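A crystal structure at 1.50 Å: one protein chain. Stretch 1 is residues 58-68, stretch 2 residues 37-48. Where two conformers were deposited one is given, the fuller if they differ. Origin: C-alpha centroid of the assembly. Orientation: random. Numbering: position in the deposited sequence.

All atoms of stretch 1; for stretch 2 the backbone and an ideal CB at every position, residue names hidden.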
# COMPACT_ATOMS: atom_id res chain seq x y z
N LYS A 58 -11.60 2.31 -9.08
CA LYS A 58 -10.49 3.02 -8.44
C LYS A 58 -10.54 2.71 -6.95
O LYS A 58 -11.57 2.94 -6.30
CB LYS A 58 -10.60 4.53 -8.68
CG LYS A 58 -9.39 5.33 -8.20
CD LYS A 58 -9.61 6.83 -8.46
CE LYS A 58 -8.54 7.68 -7.81
NZ LYS A 58 -8.84 9.13 -7.91
N TYR A 59 -9.44 2.19 -6.42
CA TYR A 59 -9.38 1.72 -5.04
C TYR A 59 -8.21 2.34 -4.30
O TYR A 59 -7.28 2.86 -4.92
CB TYR A 59 -9.19 0.19 -5.04
CG TYR A 59 -10.25 -0.54 -5.82
CD1 TYR A 59 -10.04 -0.92 -7.15
CD2 TYR A 59 -11.46 -0.85 -5.24
CE1 TYR A 59 -11.02 -1.59 -7.87
CE2 TYR A 59 -12.46 -1.52 -5.95
CZ TYR A 59 -12.22 -1.89 -7.25
OH TYR A 59 -13.20 -2.57 -7.97
N THR A 60 -8.23 2.25 -2.97
CA THR A 60 -7.06 2.63 -2.18
C THR A 60 -6.67 1.53 -1.21
O THR A 60 -7.46 0.64 -0.91
CB THR A 60 -7.27 3.94 -1.39
OG1 THR A 60 -8.30 3.76 -0.41
CG2 THR A 60 -7.65 5.07 -2.32
N LEU A 61 -5.42 1.59 -0.75
CA LEU A 61 -4.95 0.75 0.33
C LEU A 61 -4.33 1.65 1.39
O LEU A 61 -3.85 2.73 1.07
CB LEU A 61 -3.88 -0.24 -0.13
CG LEU A 61 -4.35 -1.33 -1.08
CD1 LEU A 61 -4.06 -0.95 -2.53
CD2 LEU A 61 -3.70 -2.66 -0.71
N SER A 62 -4.32 1.17 2.63
CA SER A 62 -3.71 1.91 3.73
C SER A 62 -2.82 0.98 4.52
O SER A 62 -3.09 -0.22 4.64
CB SER A 62 -4.79 2.45 4.67
OG SER A 62 -5.64 3.38 4.03
N LEU A 63 -1.73 1.53 5.06
CA LEU A 63 -0.90 0.79 6.00
C LEU A 63 -1.78 0.45 7.20
O LEU A 63 -2.47 1.32 7.74
CB LEU A 63 0.29 1.65 6.43
CG LEU A 63 1.34 0.92 7.29
CD1 LEU A 63 2.21 0.00 6.45
CD2 LEU A 63 2.19 1.96 8.01
N ASN A 64 -1.75 -0.82 7.61
CA ASN A 64 -2.60 -1.26 8.73
C ASN A 64 -1.78 -1.36 10.02
O ASN A 64 -0.60 -1.04 10.02
CB ASN A 64 -3.33 -2.57 8.37
CG ASN A 64 -2.39 -3.71 8.06
OD1 ASN A 64 -1.34 -3.86 8.69
ND2 ASN A 64 -2.76 -4.55 7.09
N THR A 65 -2.41 -1.78 11.12
CA THR A 65 -1.69 -1.79 12.40
C THR A 65 -0.56 -2.82 12.43
O THR A 65 0.45 -2.61 13.09
CB THR A 65 -2.64 -1.96 13.59
OG1 THR A 65 -3.46 -3.11 13.37
CG2 THR A 65 -3.52 -0.73 13.74
N THR A 66 -0.73 -3.91 11.70
CA THR A 66 0.34 -4.88 11.51
C THR A 66 1.53 -4.20 10.82
O THR A 66 2.68 -4.39 11.21
CB THR A 66 -0.14 -6.09 10.70
OG1 THR A 66 -1.22 -6.73 11.41
CG2 THR A 66 0.97 -7.08 10.49
N GLY A 67 1.23 -3.40 9.80
CA GLY A 67 2.26 -2.69 9.06
C GLY A 67 2.96 -1.63 9.87
O GLY A 67 4.18 -1.45 9.74
N GLU A 68 2.21 -0.90 10.69
CA GLU A 68 2.82 0.06 11.59
C GLU A 68 3.81 -0.63 12.52
O GLU A 68 4.92 -0.13 12.74
CB GLU A 68 1.75 0.79 12.41
CG GLU A 68 0.81 1.64 11.57
CD GLU A 68 -0.28 2.28 12.39
OE1 GLU A 68 -0.36 2.01 13.61
OE2 GLU A 68 -1.07 3.06 11.81
N UNK A 37 11.28 -4.55 5.09
CA UNK A 37 10.62 -5.71 5.68
C UNK A 37 9.11 -5.75 5.44
O UNK A 37 8.46 -6.75 5.76
CB UNK A 37 10.89 -5.74 7.19
N UNK A 38 8.56 -4.68 4.87
CA UNK A 38 7.11 -4.63 4.63
C UNK A 38 6.66 -5.60 3.54
O UNK A 38 7.36 -5.81 2.55
CB UNK A 38 6.69 -3.21 4.25
N UNK A 39 5.48 -6.16 3.75
CA UNK A 39 4.90 -7.11 2.80
C UNK A 39 3.48 -6.69 2.46
O UNK A 39 2.96 -5.71 2.99
CB UNK A 39 4.92 -8.53 3.37
N UNK A 40 2.83 -7.44 1.57
CA UNK A 40 1.46 -7.13 1.20
C UNK A 40 0.51 -7.20 2.40
O UNK A 40 -0.49 -6.49 2.45
CB UNK A 40 0.99 -8.09 0.10
N UNK A 41 0.84 -8.06 3.36
CA UNK A 41 0.02 -8.22 4.56
C UNK A 41 -0.01 -6.96 5.43
O UNK A 41 -0.84 -6.82 6.33
CB UNK A 41 0.54 -9.40 5.39
N UNK A 42 0.90 -6.03 5.15
CA UNK A 42 1.03 -4.84 5.97
C UNK A 42 0.13 -3.70 5.52
O UNK A 42 0.10 -2.64 6.14
CB UNK A 42 2.49 -4.37 5.97
N UNK A 43 -0.61 -3.94 4.43
CA UNK A 43 -1.53 -2.95 3.89
C UNK A 43 -2.89 -3.60 3.72
O UNK A 43 -2.98 -4.78 3.40
CB UNK A 43 -1.02 -2.38 2.56
N UNK A 44 -3.93 -2.82 3.94
CA UNK A 44 -5.30 -3.31 3.79
C UNK A 44 -6.02 -2.59 2.66
O UNK A 44 -5.96 -1.36 2.56
CB UNK A 44 -6.08 -3.14 5.10
N UNK A 45 -6.67 -3.35 1.79
CA UNK A 45 -7.54 -2.78 0.77
C UNK A 45 -8.75 -2.12 1.41
O UNK A 45 -9.43 -2.74 2.24
CB UNK A 45 -7.98 -3.86 -0.22
N UNK A 46 -9.05 -0.90 0.98
CA UNK A 46 -10.20 -0.16 1.50
C UNK A 46 -11.44 -0.48 0.67
O UNK A 46 -12.06 0.39 0.05
CB UNK A 46 -9.93 1.35 1.50
N UNK A 47 -11.78 -1.76 0.66
CA UNK A 47 -12.91 -2.28 -0.07
C UNK A 47 -13.97 -2.77 0.91
O UNK A 47 -13.72 -2.85 2.11
CB UNK A 47 -12.47 -3.40 -1.01
N UNK A 48 -15.16 -3.11 0.41
CA UNK A 48 -16.27 -3.47 1.29
C UNK A 48 -15.94 -4.65 2.18
O UNK A 48 -16.39 -4.70 3.33
CB UNK A 48 -17.52 -3.79 0.46

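Positions 37, 39, 40 and 48 have ideal CB atoms with nothing of stretch 1 within reach, so stretch 1 sets no demand there; they hold Thr-37, Thr-39, Ser-40 and Ala-48. Position 38 is similar at its CB, which points sideways, but a long aliphatic chain could extend to Gly-67 in the first turn of the helix. It is Leu-38, whose CD2 lies 4.0 Å from Gly-67 O.

At 41 the CB points sideways with no neighbour, while the backbone carbonyl does the work, so a small residue suffices. Ala-41 accepts through its O from Asn-64 ND2 at 3.1 Å.

Position 42 packs against Gly-67: the two CA atoms are 4.0 Å apart, and a CB on Gly-67 would come 2.4 Å from the carbonyl O of 42. The O of 42 accepts from Asn-64 N at 3.0 Å. The CB points sideways and is 3.5 Å from Gly-67 CA, which leaves little room for bulk on that side, and the backbone N of 39 is a donor within reach of a short acceptor, which favours Asp or Asn. The residue is Asp-42; its OD1 approaches Gly-67 CA at 3.4 Å, while OD2 accepts from Thr-39 N at 2.9 Å, bracing the turn.

Position 43 has extended angles and a CB on the sheet face of Leu-61 and Leu-63, 4.2 Å from Leu-61 CD2. Any sizeable apolar residue would suit. Phe-43 places its ring under Leu-63 CD1, 4.0 Å from the ring centroid, a CH-pi contact over the face.

Position 44 pairs with Ser-62 through two backbone bonds: its N to Ser-62 O at 2.8 Å, and Ser-62 N to its O at 3.0 Å. The CB lies on the Ser-62 face, 4.1 Å from Asn-64 ND2, a donor that invites a short acceptor such as Ser, Thr or Asp. Thr-44 OG1 accepts from Asn-64 ND2 at 3.0 Å.

Position 45 returns to the leucine face, opposite Leu-61, with Tyr-59 farther along; a large apolar or aromatic residue could span both. Trp-45 lays its five-membered ring against Leu-61 CD2, 3.6 Å from the centroid and nearly along the normal, and its edge meets Tyr-59 CB at CZ3, 3.8 Å away.

Position 46 donates its N to Thr-60 O at 2.9 Å, and its CB points toward two hydroxyls, Thr-60 OG1 at 3.5 Å and Ser-62 OG beyond. A side-chain amide could serve both. Asn-46 ND2 donates to Thr-60 OG1 at 2.9 Å and Ser-62 OG at 3.0 Å.

At 47 the sideways CB is 5.0 Å from Tyr-59 CD2, leaving room for a methyl or small branched chain. Thr-47 fills it with CG2, 3.8 Å from Tyr-59 CD2.

Stretch 2, residues 37-48: TLTSADFTWNTA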
# COMPACT_ATOMS: atom_id res chain seq x y z
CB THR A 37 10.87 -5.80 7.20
OG1 THR A 37 10.13 -4.77 7.87
CG2 THR A 37 12.36 -5.67 7.52
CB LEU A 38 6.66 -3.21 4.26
CG LEU A 38 7.05 -2.11 5.25
CD1 LEU A 38 6.54 -0.78 4.74
CD2 LEU A 38 6.50 -2.40 6.65
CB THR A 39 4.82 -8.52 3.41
OG1 THR A 39 3.83 -8.55 4.44
CG2 THR A 39 6.18 -8.93 3.99
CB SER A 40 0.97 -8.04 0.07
OG SER A 40 1.04 -9.40 0.46
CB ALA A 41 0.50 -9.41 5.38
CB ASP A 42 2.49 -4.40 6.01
CG ASP A 42 3.37 -5.34 6.80
OD1 ASP A 42 2.89 -5.84 7.85
OD2 ASP A 42 4.52 -5.58 6.39
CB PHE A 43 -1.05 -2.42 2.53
CG PHE A 43 0.26 -1.68 2.58
CD1 PHE A 43 1.47 -2.36 2.66
CD2 PHE A 43 0.28 -0.29 2.54
CE1 PHE A 43 2.68 -1.67 2.71
CE2 PHE A 43 1.49 0.41 2.58
CZ PHE A 43 2.67 -0.28 2.67
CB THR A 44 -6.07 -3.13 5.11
OG1 THR A 44 -5.48 -3.96 6.10
CG2 THR A 44 -7.54 -3.52 4.96
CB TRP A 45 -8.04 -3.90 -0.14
CG TRP A 45 -7.02 -4.44 -1.09
CD1 TRP A 45 -6.20 -5.51 -0.91
CD2 TRP A 45 -6.74 -3.94 -2.41
NE1 TRP A 45 -5.41 -5.71 -2.02
CE2 TRP A 45 -5.74 -4.77 -2.97
CE3 TRP A 45 -7.25 -2.88 -3.18
CZ2 TRP A 45 -5.22 -4.56 -4.26
CZ3 TRP A 45 -6.74 -2.68 -4.46
CH2 TRP A 45 -5.74 -3.51 -4.98
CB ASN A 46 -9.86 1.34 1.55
CG ASN A 46 -8.74 1.65 2.54
OD1 ASN A 46 -8.74 1.17 3.68
ND2 ASN A 46 -7.77 2.46 2.12
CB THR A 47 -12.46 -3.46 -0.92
OG1 THR A 47 -11.75 -4.38 -0.09
CG2 THR A 47 -11.53 -2.98 -2.04
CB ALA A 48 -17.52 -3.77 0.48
O HOH W 1 -10.99 1.66 -2.18
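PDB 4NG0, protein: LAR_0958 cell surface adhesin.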